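Local structure of Alpha/beta hydrolase fold protein (Chitinophaga pinensis, 4PW0) at residues F42-W52 against I68-L76; A136-P147 against I207-F217. The protein is probably a hydrolase of the alpha/beta-hydrolase superfamily, using a serine nucleophile, although its substrate and biological role are not established. All coordinates share one frame; numbering follows the deposited sequence. Where two conformers were deposited one is given.

Contact 1 (F42-W52 against I68-L76); sequences FQHFTGTLDNW and IFDNKGVGL
I68 lays its CG2 methyl over one face of the W52 indole, 3.5 Å from the centroid of the five-membered ring and 15° off its normal, a CH-pi contact between side chains running in opposite directions. With CG1 between the backbone N and the carbonyl carbon (chi1 51°), CG2 is sent to the indole while CG1 meets L49 CD2. The amide nitrogen NE2 of Q43, hydrogen-bonded to T48 O, lies over the opposite face. W52 NE1 donates to a water 2.9 Å away, which in turn donates a hydrogen bond to F69 O. Strands 39-42 and 66-69 are parallel neighbours in the alpha/beta-hydrolase sheet, and at their C-terminal ends another water joins Q43 N to F69 O. Were W52 cut back to an alanine, the I68 methyl and the Q43 amide would probably face a gap, and the water bridge to F69 O would lose its indole donor. On the F42 side the rings form an offset edge-to-face pair, planes at 88°, with the CE1-CZ edge of F69 over the F42 face. CG of L49 packs 3.8 Å from OD2 of D70, whose OD1 accepts from a water 2.7 Å away that also donates to G47 O.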
loop_
_atom_site.group_PDB
_atom_site.type_symbol
_atom_site.label_atom_id
_atom_site.label_comp_id
_atom_site.label_asym_id
_atom_site.label_seq_id
_atom_site.Cartn_x
_atom_site.Cartn_y
_atom_site.Cartn_z
ATOM N N PHE A 42 1.954 18.876 -7.376
ATOM C CA PHE A 42 1.743 19.082 -8.801
ATOM C C PHE A 42 0.382 18.549 -9.202
ATOM O O PHE A 42 0.086 17.380 -8.987
ATOM C CB PHE A 42 2.836 18.413 -9.645
ATOM C CG PHE A 42 4.232 18.903 -9.338
ATOM C CD1 PHE A 42 4.900 18.485 -8.202
ATOM C CD2 PHE A 42 4.883 19.761 -10.216
ATOM C CE1 PHE A 42 6.197 18.918 -7.914
ATOM C CE2 PHE A 42 6.172 20.199 -9.923
ATOM C CZ PHE A 42 6.806 19.804 -8.774
ATOM N N GLN A 43 -0.430 19.430 -9.752
ATOM C CA GLN A 43 -1.885 19.209 -9.888
ATOM C C GLN A 43 -2.317 18.398 -11.113
ATOM O O GLN A 43 -1.563 18.229 -12.085
ATOM C CB GLN A 43 -2.575 20.585 -9.850
ATOM C CG GLN A 43 -4.088 20.647 -9.730
ATOM C CD GLN A 43 -4.646 19.902 -8.550
ATOM O OE1 GLN A 43 -4.498 18.667 -8.409
ATOM N NE2 GLN A 43 -5.247 20.658 -7.621
ATOM N N HIS A 44 -3.552 17.900 -11.054
ATOM C CA HIS A 44 -4.174 17.171 -12.164
ATOM C C HIS A 44 -4.655 17.997 -13.321
ATOM O O HIS A 44 -4.661 19.222 -13.244
ATOM C CB HIS A 44 -5.356 16.353 -11.599
ATOM C CG HIS A 44 -6.579 17.154 -11.218
ATOM N ND1 HIS A 44 -7.490 17.603 -12.140
ATOM C CD2 HIS A 44 -7.093 17.498 -10.013
ATOM C CE1 HIS A 44 -8.478 18.239 -11.526
ATOM N NE2 HIS A 44 -8.280 18.157 -10.241
ATOM N N PHE A 45 -5.182 17.320 -14.363
ATOM C CA PHE A 45 -5.744 17.956 -15.613
ATOM C C PHE A 45 -6.917 18.864 -15.314
ATOM O O PHE A 45 -7.907 18.436 -14.789
ATOM C CB PHE A 45 -6.217 16.848 -16.564
ATOM C CG PHE A 45 -6.943 17.299 -17.812
ATOM C CD1 PHE A 45 -6.363 18.183 -18.707
ATOM C CD2 PHE A 45 -8.171 16.795 -18.130
ATOM C CE1 PHE A 45 -7.041 18.553 -19.856
ATOM C CE2 PHE A 45 -8.869 17.179 -19.257
ATOM C CZ PHE A 45 -8.293 18.069 -20.153
ATOM N N THR A 46 -6.770 20.126 -15.680
ATOM C CA THR A 46 -7.716 21.235 -15.465
ATOM C C THR A 46 -7.734 21.749 -14.026
ATOM O O THR A 46 -8.413 22.744 -13.762
ATOM C CB THR A 46 -9.164 20.999 -15.911
ATOM O OG1 THR A 46 -9.885 20.241 -14.905
ATOM C CG2 THR A 46 -9.240 20.335 -17.243
ATOM N N GLY A 47 -7.034 21.109 -13.107
ATOM C CA GLY A 47 -7.119 21.517 -11.698
ATOM C C GLY A 47 -6.398 22.799 -11.406
ATOM O O GLY A 47 -5.363 23.095 -11.998
ATOM N N THR A 48 -6.930 23.515 -10.430
ATOM C CA THR A 48 -6.322 24.753 -9.910
ATOM C C THR A 48 -6.021 24.565 -8.442
ATOM O O THR A 48 -6.084 23.467 -7.905
ATOM C CB THR A 48 -7.270 25.952 -10.143
ATOM O OG1 THR A 48 -8.425 25.796 -9.311
ATOM C CG2 THR A 48 -7.658 26.044 -11.630
ATOM N N LEU A 49 -5.628 25.651 -7.771
ATOM C CA LEU A 49 -5.268 25.553 -6.399
ATOM C C LEU A 49 -6.398 24.964 -5.531
ATOM O O LEU A 49 -6.129 24.246 -4.545
ATOM C CB LEU A 49 -4.885 26.911 -5.803
ATOM C CG LEU A 49 -3.598 27.508 -6.377
ATOM C CD1 LEU A 49 -3.512 29.000 -6.056
ATOM C CD2 LEU A 49 -2.368 26.791 -5.826
ATOM N N ASP A 50 -7.645 25.269 -5.930
ATOM C CA ASP A 50 -8.857 24.929 -5.211
ATOM C C ASP A 50 -9.356 23.473 -5.467
ATOM O O ASP A 50 -10.365 23.041 -4.890
ATOM C CB ASP A 50 -9.968 25.943 -5.581
ATOM C CG ASP A 50 -9.631 27.383 -5.200
ATOM O OD1 ASP A 50 -8.920 27.638 -4.172
ATOM O OD2 ASP A 50 -10.117 28.246 -5.998
ATOM N N ASN A 51 -8.655 22.762 -6.362
ATOM C CA ASN A 51 -8.977 21.334 -6.604
ATOM C C ASN A 51 -8.219 20.402 -5.697
ATOM O O ASN A 51 -8.467 19.193 -5.672
ATOM C CB ASN A 51 -8.727 21.001 -8.059
ATOM C CG ASN A 51 -9.737 21.676 -8.964
ATOM O OD1 ASN A 51 -9.515 22.764 -9.523
ATOM N ND2 ASN A 51 -10.926 21.052 -9.058
ATOM N N TRP A 52 -7.251 20.922 -4.916
ATOM C CA TRP A 52 -6.614 20.127 -3.889
ATOM C C TRP A 52 -7.586 19.825 -2.751
ATOM O O TRP A 52 -8.316 20.722 -2.307
ATOM C CB TRP A 52 -5.343 20.796 -3.343
ATOM C CG TRP A 52 -4.218 20.826 -4.318
ATOM C CD1 TRP A 52 -3.759 21.928 -5.026
ATOM C CD2 TRP A 52 -3.409 19.728 -4.722
ATOM N NE1 TRP A 52 -2.742 21.558 -5.870
ATOM C CE2 TRP A 52 -2.482 20.222 -5.677
ATOM C CE3 TRP A 52 -3.355 18.370 -4.376
ATOM C CZ2 TRP A 52 -1.572 19.388 -6.330
ATOM C CZ3 TRP A 52 -2.435 17.559 -4.996
ATOM C CH2 TRP A 52 -1.555 18.070 -5.974
ATOM N N ILE A 68 1.500 24.320 -2.815
ATOM C CA ILE A 68 0.628 24.095 -3.964
ATOM C C ILE A 68 0.771 25.280 -4.883
ATOM O O ILE A 68 0.927 26.434 -4.406
ATOM C CB ILE A 68 -0.846 23.821 -3.577
ATOM C CG1 ILE A 68 -1.420 24.888 -2.613
ATOM C CG2 ILE A 68 -0.987 22.413 -2.984
ATOM C CD1 ILE A 68 -2.914 24.791 -2.407
ATOM N N PHE A 69 0.781 25.054 -6.177
ATOM C CA PHE A 69 0.977 26.118 -7.143
ATOM C C PHE A 69 0.234 25.905 -8.423
ATOM O O PHE A 69 -0.047 24.753 -8.808
ATOM C CB PHE A 69 2.485 26.347 -7.423
ATOM C CG PHE A 69 3.117 25.319 -8.327
ATOM C CD1 PHE A 69 3.415 24.031 -7.862
ATOM C CD2 PHE A 69 3.417 25.634 -9.615
ATOM C CE1 PHE A 69 3.982 23.099 -8.717
ATOM C CE2 PHE A 69 3.992 24.719 -10.481
ATOM C CZ PHE A 69 4.274 23.432 -10.026
ATOM N N ASP A 70 -0.024 26.995 -9.142
ATOM C CA ASP A 70 -0.506 26.938 -10.495
ATOM C C ASP A 70 0.682 27.039 -11.436
ATOM O O ASP A 70 1.466 28.029 -11.398
ATOM C CB ASP A 70 -1.483 28.029 -10.816
ATOM C CG ASP A 70 -2.858 27.858 -10.207
ATOM O OD1 ASP A 70 -3.341 26.711 -10.082
ATOM O OD2 ASP A 70 -3.500 28.928 -9.866
ATOM N N ASN A 71 0.889 26.035 -12.262
ATOM C CA ASN A 71 1.934 26.102 -13.267
ATOM C C ASN A 71 1.575 27.206 -14.308
ATOM O O ASN A 71 0.475 27.743 -14.316
ATOM C CB ASN A 71 2.144 24.708 -13.864
ATOM C CG ASN A 71 3.580 24.459 -14.317
ATOM O OD1 ASN A 71 4.304 25.381 -14.753
ATOM N ND2 ASN A 71 4.035 23.201 -14.188
ATOM N N LYS A 72 2.512 27.508 -15.222
ATOM C CA LYS A 72 2.405 28.633 -16.131
ATOM C C LYS A 72 1.081 28.562 -16.893
ATOM O O LYS A 72 0.689 27.522 -17.431
ATOM C CB LYS A 72 3.574 28.591 -17.105
ATOM C CG LYS A 72 3.566 29.755 -18.096
ATOM C CD LYS A 72 4.737 29.685 -19.071
ATOM C CE LYS A 72 6.054 29.999 -18.416
ATOM N NZ LYS A 72 7.139 29.969 -19.466
ATOM N N GLY A 73 0.348 29.673 -16.874
ATOM C CA GLY A 73 -0.901 29.810 -17.572
ATOM C C GLY A 73 -2.149 29.271 -16.899
ATOM O O GLY A 73 -3.249 29.490 -17.367
ATOM N N VAL A 74 -1.955 28.502 -15.847
ATOM C CA VAL A 74 -3.083 27.838 -15.172
ATOM C C VAL A 74 -3.655 28.768 -14.103
ATOM O O VAL A 74 -2.926 29.239 -13.248
ATOM C CB VAL A 74 -2.606 26.527 -14.522
ATOM C CG1 VAL A 74 -3.762 25.835 -13.797
ATOM C CG2 VAL A 74 -2.041 25.615 -15.574
ATOM N N GLY A 75 -4.964 28.997 -14.124
ATOM C CA GLY A 75 -5.614 29.729 -13.036
ATOM C C GLY A 75 -5.038 31.135 -12.940
ATOM O O GLY A 75 -4.846 31.807 -13.973
ATOM N N LEU A 76 -4.684 31.504 -11.718
ATOM C CA LEU A 76 -4.133 32.860 -11.464
ATOM C C LEU A 76 -2.671 33.017 -11.900
ATOM O O LEU A 76 -2.129 34.134 -11.843
ATOM C CB LEU A 76 -4.295 33.220 -9.995
ATOM C CG LEU A 76 -5.693 33.673 -9.610
ATOM C CD1 LEU A 76 -5.830 33.552 -8.089
ATOM C CD2 LEU A 76 -6.009 35.077 -10.155
HETATM O O HOH W 1 0.898 22.225 -10.198
HETATM O O HOH W 2 -3.051 24.078 -10.649
HETATM O O HOH W 3 -0.008 22.401 -7.110
HETATM O O HOH W 4 -2.606 23.698 -7.892
#

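Contact 2 (A136-P147 against I207-F217); sequences APQGVKVLHTFP and ITNWGKKTPSF
Partly buried, this contact clamps the loop that follows strand 127-133, and the start of helix 146-154, against the C-terminal end of helix 197-212 and the chain leaving it. CG of W210 stands opposite its backbone N (chi1 -178°), and the indole reaches under Q138, whose CG sits over the six-membered ring, 3.4 Å from the centroid. NE1 donates to A136 O at 3.1 Å, nearly in the ring plane but from above the carbonyl plane, and A136 O also accepts from Q117. Beyond CG, the extended Q138 chain carries its amide to S216: OE1 accepts from S216 N at 2.9 Å and NE2 donates to S216 OG at 3.1 Å. In the alpha/beta-hydrolase fold, helices inserted after the sixth strand, here 127-133, commonly form a cap, and helices 146-154 and 197-212 are consistent with one. G139 N bonds W210 O, while a CB on G211 would clash with L143 CB and V140 O. H144 NE2 donates to G211 O, which lies in the imidazole plane, from well above the carbonyl plane. Farther along, the I207 CG2 methyl sits over the centre of the F146 ring, 3.6 Å from its centroid, and packs against L143 CD2.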
loop_
_atom_site.group_PDB
_atom_site.type_symbol
_atom_site.label_atom_id
_atom_site.label_comp_id
_atom_site.label_asym_id
_atom_site.label_seq_id
_atom_site.Cartn_x
_atom_site.Cartn_y
_atom_site.Cartn_z
ATOM N N ALA A 136 1.005 7.237 -14.737
ATOM C CA ALA A 136 1.432 6.156 -15.628
ATOM C C ALA A 136 2.777 6.577 -16.197
ATOM O O ALA A 136 3.069 7.771 -16.267
ATOM C CB ALA A 136 0.427 5.930 -16.762
ATOM N N PRO A 137 3.570 5.584 -16.621
ATOM C CA PRO A 137 4.818 5.951 -17.310
ATOM C C PRO A 137 4.583 6.501 -18.734
ATOM O O PRO A 137 3.509 6.320 -19.309
ATOM C CB PRO A 137 5.553 4.647 -17.392
ATOM C CG PRO A 137 4.623 3.576 -17.061
ATOM C CD PRO A 137 3.345 4.125 -16.573
ATOM N N GLN A 138 5.624 7.109 -19.282
ATOM C CA GLN A 138 5.617 7.505 -20.674
ATOM C C GLN A 138 5.272 6.311 -21.571
ATOM O O GLN A 138 5.702 5.191 -21.339
ATOM C CB GLN A 138 6.984 8.000 -21.121
ATOM C CG GLN A 138 7.456 9.296 -20.531
ATOM C CD GLN A 138 8.805 9.704 -21.049
ATOM O OE1 GLN A 138 9.702 8.873 -21.154
ATOM N NE2 GLN A 138 8.981 10.970 -21.322
ATOM N N GLY A 139 4.569 6.612 -22.658
ATOM C CA GLY A 139 4.402 5.667 -23.751
ATOM C C GLY A 139 3.213 4.749 -23.679
ATOM O O GLY A 139 2.980 3.922 -24.555
ATOM N N VAL A 140 2.398 4.886 -22.638
ATOM C CA VAL A 140 1.322 3.926 -22.448
ATOM C C VAL A 140 0.189 4.111 -23.443
ATOM O O VAL A 140 -0.268 5.232 -23.708
ATOM C CB VAL A 140 0.771 4.004 -21.010
ATOM C CG1 VAL A 140 1.782 3.407 -20.035
ATOM C CG2 VAL A 140 0.330 5.416 -20.586
ATOM N N LYS A 141 -0.300 2.991 -23.974
ATOM C CA LYS A 141 -1.312 3.001 -25.012
ATOM C C LYS A 141 -2.644 3.584 -24.555
ATOM O O LYS A 141 -3.396 4.139 -25.347
ATOM C CB LYS A 141 -1.502 1.576 -25.555
ATOM C CG LYS A 141 -0.241 0.881 -26.050
ATOM C CD LYS A 141 0.522 1.674 -27.104
ATOM C CE LYS A 141 1.554 0.799 -27.794
ATOM N NZ LYS A 141 2.547 1.660 -28.477
ATOM N N VAL A 142 -2.967 3.463 -23.272
ATOM C CA VAL A 142 -4.269 3.933 -22.797
ATOM C C VAL A 142 -4.428 5.437 -23.058
ATOM O O VAL A 142 -5.536 5.902 -23.284
ATOM C CB VAL A 142 -4.488 3.598 -21.294
ATOM C CG1 VAL A 142 -3.517 4.356 -20.409
ATOM C CG2 VAL A 142 -5.928 3.844 -20.852
ATOM N N LEU A 143 -3.332 6.193 -23.023
ATOM C CA LEU A 143 -3.423 7.628 -23.201
ATOM C C LEU A 143 -3.644 8.008 -24.667
ATOM O O LEU A 143 -4.002 9.137 -24.936
ATOM C CB LEU A 143 -2.181 8.326 -22.665
ATOM C CG LEU A 143 -2.117 8.319 -21.122
ATOM C CD1 LEU A 143 -0.797 8.870 -20.663
ATOM C CD2 LEU A 143 -3.283 9.104 -20.489
ATOM N N HIS A 144 -3.462 7.065 -25.604
ATOM C CA HIS A 144 -3.767 7.392 -26.998
ATOM C C HIS A 144 -5.226 7.744 -27.160
ATOM O O HIS A 144 -5.599 8.487 -28.085
ATOM C CB HIS A 144 -3.439 6.208 -27.922
ATOM C CG HIS A 144 -2.002 5.797 -27.917
ATOM N ND1 HIS A 144 -1.506 4.838 -28.773
ATOM C CD2 HIS A 144 -0.974 6.153 -27.118
ATOM C CE1 HIS A 144 -0.223 4.668 -28.532
ATOM N NE2 HIS A 144 0.118 5.434 -27.515
ATOM N N THR A 145 -6.074 7.218 -26.287
ATOM C CA THR A 145 -7.506 7.500 -26.315
ATOM C C THR A 145 -8.003 8.485 -25.274
ATOM O O THR A 145 -9.195 8.658 -25.067
ATOM C CB THR A 145 -8.331 6.244 -26.294
ATOM O OG1 THR A 145 -8.026 5.493 -25.149
ATOM C CG2 THR A 145 -8.117 5.434 -27.653
ATOM N N PHE A 146 -7.057 9.174 -24.649
ATOM C CA PHE A 146 -7.398 10.215 -23.691
ATOM C C PHE A 146 -8.321 11.277 -24.301
ATOM O O PHE A 146 -9.280 11.649 -23.650
ATOM C CB PHE A 146 -6.123 10.844 -23.087
ATOM C CG PHE A 146 -6.405 11.941 -22.142
ATOM C CD1 PHE A 146 -6.824 11.656 -20.892
ATOM C CD2 PHE A 146 -6.204 13.284 -22.486
ATOM C CE1 PHE A 146 -7.080 12.652 -19.985
ATOM C CE2 PHE A 146 -6.453 14.276 -21.574
ATOM C CZ PHE A 146 -6.915 13.963 -20.317
ATOM N N PRO A 147 -8.054 11.730 -25.550
ATOM C CA PRO A 147 -9.010 12.708 -26.096
ATOM C C PRO A 147 -10.447 12.201 -26.174
ATOM O O PRO A 147 -11.369 12.978 -25.924
ATOM C CB PRO A 147 -8.426 13.026 -27.488
ATOM C CG PRO A 147 -6.964 12.783 -27.345
ATOM C CD PRO A 147 -6.914 11.533 -26.452
ATOM N N ILE A 207 -0.927 15.540 -22.211
ATOM C CA ILE A 207 -1.251 14.250 -21.635
ATOM C C ILE A 207 -1.301 13.186 -22.726
ATOM O O ILE A 207 -0.761 12.075 -22.584
ATOM C CB ILE A 207 -2.577 14.326 -20.890
ATOM C CG1 ILE A 207 -2.426 15.163 -19.635
ATOM C CG2 ILE A 207 -3.113 12.952 -20.546
ATOM C CD1 ILE A 207 -3.740 15.645 -19.072
ATOM N N THR A 208 -1.921 13.520 -23.840
ATOM C CA THR A 208 -1.998 12.572 -24.955
ATOM C C THR A 208 -0.600 12.209 -25.448
ATOM O O THR A 208 -0.296 11.021 -25.680
ATOM C CB THR A 208 -2.863 13.179 -26.097
ATOM O OG1 THR A 208 -4.171 13.527 -25.588
ATOM C CG2 THR A 208 -3.042 12.161 -27.224
ATOM N N ASN A 209 0.237 13.216 -25.614
ATOM C CA ASN A 209 1.589 12.964 -26.085
ATOM C C ASN A 209 2.523 12.266 -25.122
ATOM O O ASN A 209 3.441 11.565 -25.555
ATOM C CB ASN A 209 2.222 14.227 -26.670
ATOM C CG ASN A 209 1.734 14.504 -28.071
ATOM O OD1 ASN A 209 1.394 13.606 -28.833
ATOM N ND2 ASN A 209 1.660 15.741 -28.402
ATOM N N TRP A 210 2.272 12.383 -23.821
ATOM C CA TRP A 210 3.000 11.561 -22.851
ATOM C C TRP A 210 2.817 10.092 -23.220
ATOM O O TRP A 210 3.761 9.312 -23.085
ATOM C CB TRP A 210 2.484 11.851 -21.434
ATOM C CG TRP A 210 3.165 11.116 -20.328
ATOM C CD1 TRP A 210 2.700 10.020 -19.672
ATOM C CD2 TRP A 210 4.408 11.446 -19.710
ATOM N NE1 TRP A 210 3.578 9.652 -18.688
ATOM C CE2 TRP A 210 4.615 10.526 -18.666
ATOM C CE3 TRP A 210 5.366 12.431 -19.922
ATOM C CZ2 TRP A 210 5.717 10.588 -17.824
ATOM C CZ3 TRP A 210 6.462 12.485 -19.079
ATOM C CH2 TRP A 210 6.615 11.578 -18.035
ATOM N N GLY A 211 1.614 9.724 -23.667
ATOM C CA GLY A 211 1.358 8.354 -24.095
ATOM C C GLY A 211 1.811 8.037 -25.506
ATOM O O GLY A 211 2.306 6.939 -25.790
ATOM N N LYS A 212 1.636 8.982 -26.423
ATOM C CA LYS A 212 1.946 8.682 -27.825
ATOM C C LYS A 212 3.412 8.643 -28.146
ATOM O O LYS A 212 3.822 7.879 -29.047
ATOM C CB LYS A 212 1.290 9.702 -28.733
ATOM C CG LYS A 212 -0.226 9.567 -28.780
ATOM C CD LYS A 212 -0.854 10.547 -29.766
ATOM C CE LYS A 212 -0.561 10.139 -31.216
ATOM N NZ LYS A 212 -1.070 11.190 -32.153
ATOM N N LYS A 213 4.196 9.475 -27.495
ATOM C CA LYS A 213 5.602 9.589 -27.819
ATOM C C LYS A 213 6.392 8.438 -27.211
ATOM O O LYS A 213 6.096 7.998 -26.121
ATOM C CB LYS A 213 6.199 10.930 -27.405
ATOM C CG LYS A 213 5.560 12.148 -28.098
ATOM C CD LYS A 213 5.918 12.296 -29.549
ATOM C CE LYS A 213 5.346 13.580 -30.161
ATOM N NZ LYS A 213 5.809 14.753 -29.383
ATOM N N THR A 214 7.422 7.968 -27.925
ATOM C CA THR A 214 8.289 6.959 -27.394
ATOM C C THR A 214 8.931 7.470 -26.102
ATOM O O THR A 214 9.304 8.646 -26.020
ATOM C CB THR A 214 9.436 6.628 -28.383
ATOM O OG1 THR A 214 8.973 6.641 -29.744
ATOM C CG2 THR A 214 9.993 5.296 -28.034
ATOM N N PRO A 215 9.106 6.584 -25.094
ATOM C CA PRO A 215 9.766 7.070 -23.871
ATOM C C PRO A 215 11.141 7.692 -24.156
ATOM O O PRO A 215 11.905 7.223 -25.054
ATOM C CB PRO A 215 9.907 5.808 -23.043
ATOM C CG PRO A 215 8.728 5.001 -23.439
ATOM C CD PRO A 215 8.639 5.202 -24.929
ATOM N N SER A 216 11.460 8.724 -23.396
ATOM C CA SER A 216 12.689 9.484 -23.548
ATOM C C SER A 216 13.686 9.228 -22.428
ATOM O O SER A 216 14.820 9.744 -22.459
ATOM C CB SER A 216 12.375 10.969 -23.641
ATOM O OG SER A 216 11.784 11.507 -22.443
ATOM N N PHE A 217 13.269 8.471 -21.419
ATOM C CA PHE A 217 14.170 8.059 -20.351
ATOM C C PHE A 217 13.680 6.745 -19.781
ATOM O O PHE A 217 12.540 6.334 -19.998
ATOM C CB PHE A 217 14.282 9.149 -19.267
ATOM C CG PHE A 217 13.022 9.348 -18.473
ATOM C CD1 PHE A 217 12.021 10.225 -18.910
ATOM C CD2 PHE A 217 12.828 8.666 -17.282
ATOM C CE1 PHE A 217 10.863 10.392 -18.180
ATOM C CE2 PHE A 217 11.671 8.853 -16.572
ATOM C CZ PHE A 217 10.705 9.715 -17.008
HETATM O O HOH W 5 9.902 6.769 -19.305
#

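Contact 1 and contact 2 have centres about 21 Å apart, yet F45 joins them: its CD1 lies 3.7 Å from I207 CD1 and its CD2 3.8 Å from F146 CZ. The loop after strand 39-42 thus packs directly on the helices that contact 2 holds together. The centre of contact 1 is about 9 Å from that of the chain, the centre of contact 2 about 17 Å. Both approach the probable catalytic centre, where S110, H262 and D234 have the geometry of a Ser-His-Asp triad. From contact 1, F42 touches the likely nucleophile elbow and H44 packs on S110 itself; from contact 2, I207 lies near the triad without touching it.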